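Putative exported protein (Aeromonas hydrophila, PDB 3OD9) inhibits lysozymes of the invertebrate (i) type in the periplasm, and carries a metal site in a loop between two strands. Local coordinates at the sodium ion site. Coordinates in Å, arbitrary orientation; residue numbers count along the deposited sequence, not the author numbering.

The sodium ion site. Residues 68-76. With NA (sodium ion), chain B.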
# COMPACT_ATOMS: atom_id res chain seq x y z
N ASP A 68 11.26 -2.42 -20.53
CA ASP A 68 10.24 -1.77 -21.35
C ASP A 68 9.31 -2.83 -21.97
O ASP A 68 9.73 -3.62 -22.83
CB ASP A 68 10.92 -0.96 -22.46
CG ASP A 68 9.93 -0.26 -23.37
OD1 ASP A 68 8.72 -0.21 -23.05
OD2 ASP A 68 10.35 0.25 -24.43
N LEU A 69 8.06 -2.85 -21.52
CA LEU A 69 7.08 -3.82 -22.01
C LEU A 69 6.16 -3.26 -23.08
O LEU A 69 5.61 -4.00 -23.89
CB LEU A 69 6.20 -4.32 -20.85
CG LEU A 69 6.94 -4.98 -19.68
CD1 LEU A 69 5.99 -5.39 -18.56
CD2 LEU A 69 7.75 -6.17 -20.19
N ASN A 70 5.97 -1.94 -23.08
CA ASN A 70 4.98 -1.34 -23.97
C ASN A 70 5.57 -0.55 -25.14
O ASN A 70 4.83 0.02 -25.93
CB ASN A 70 3.97 -0.48 -23.19
CG ASN A 70 4.61 0.72 -22.53
OD1 ASN A 70 5.78 0.99 -22.76
ND2 ASN A 70 3.85 1.43 -21.71
N GLY A 71 6.90 -0.50 -25.22
CA GLY A 71 7.57 0.13 -26.35
C GLY A 71 7.76 1.64 -26.27
O GLY A 71 8.17 2.26 -27.26
N ASP A 72 7.47 2.25 -25.11
CA ASP A 72 7.68 3.69 -24.98
C ASP A 72 9.10 4.08 -24.55
O ASP A 72 9.36 5.25 -24.25
CB ASP A 72 6.61 4.34 -24.08
CG ASP A 72 6.86 4.11 -22.60
OD1 ASP A 72 7.84 3.44 -22.25
OD2 ASP A 72 6.07 4.62 -21.77
N LYS A 73 9.99 3.09 -24.55
CA LYS A 73 11.42 3.26 -24.23
C LYS A 73 11.75 3.31 -22.74
O LYS A 73 12.90 3.17 -22.37
CB LYS A 73 12.01 4.47 -24.97
CG LYS A 73 11.89 4.38 -26.48
CD LYS A 73 12.79 5.39 -27.18
CE LYS A 73 12.57 5.33 -28.69
NZ LYS A 73 12.52 3.92 -29.19
N GLN A 74 10.73 3.48 -21.91
CA GLN A 74 10.91 3.58 -20.46
C GLN A 74 10.65 2.23 -19.81
O GLN A 74 9.77 1.51 -20.25
CB GLN A 74 9.96 4.64 -19.89
CG GLN A 74 10.11 5.97 -20.60
CD GLN A 74 9.16 7.02 -20.10
OE1 GLN A 74 7.94 6.88 -20.20
NE2 GLN A 74 9.72 8.09 -19.56
N PRO A 75 11.39 1.87 -18.76
CA PRO A 75 11.09 0.56 -18.16
C PRO A 75 9.79 0.56 -17.36
O PRO A 75 9.50 1.53 -16.63
CB PRO A 75 12.26 0.33 -17.21
CG PRO A 75 12.69 1.72 -16.83
CD PRO A 75 12.51 2.54 -18.08
N GLU A 76 9.01 -0.51 -17.50
CA GLU A 76 8.00 -0.86 -16.51
C GLU A 76 8.71 -1.59 -15.38
O GLU A 76 9.82 -2.12 -15.56
CB GLU A 76 6.93 -1.77 -17.12
CG GLU A 76 5.86 -1.04 -17.90
CD GLU A 76 6.42 -0.30 -19.09
OE1 GLU A 76 6.91 -0.96 -20.03
OE2 GLU A 76 6.39 0.96 -19.08
NA NA B . 7.68 1.17 -21.27
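Between strand 60-67 and strand 76-82 the chain turns through a DxNxDxxxE loop, an Asp/Asn-rich metal-binding loop resembling the DxDxDG calcium-binding loops but set between strands instead of helices, here holding a partly occupied sodium ion at a site also seen with magnesium. Asp68, at the head of the loop, shows how one carboxylate can serve metal and backbone together. Asp68 CB stands 4.1 Å from NA, too far for a bond, and holds CG anti to the backbone N (chi1 180°). Asp68 CG, 3.4 Å from NA, presents one oxygen to the ion. Asp68 OD1 bonds NA at 2.5 Å and also receives the amide N of Gly71 from above the carboxylate plane. Asp68 OD2 turns away from the metal and takes the amide N of Lys73 at 2.9 Å, again from above the plane; the two amides and the ion together probably hold the Asp68 carboxylate in one rotation. In Asn70 and Asp72, CG sits over the backbone, flanked by N and C (chi1 65° and 78°), and each binds NA through OD1. Asp72 OD1 is shared with the amide N of Gln74 at 2.9 Å, and the backbone carbonyl O of Gln74 meets NA at 2.4 Å. Glu76, the first residue of its strand, bends at chi2 and grips the ion with both carboxylate oxygens, OE1 and OE2 each lying 2.6 Å from NA. Glu76 OE1 is approached almost head-on, in line with the C-O bond, by the amide N of Leu69 at 2.7 Å, which links the two ends of the loop.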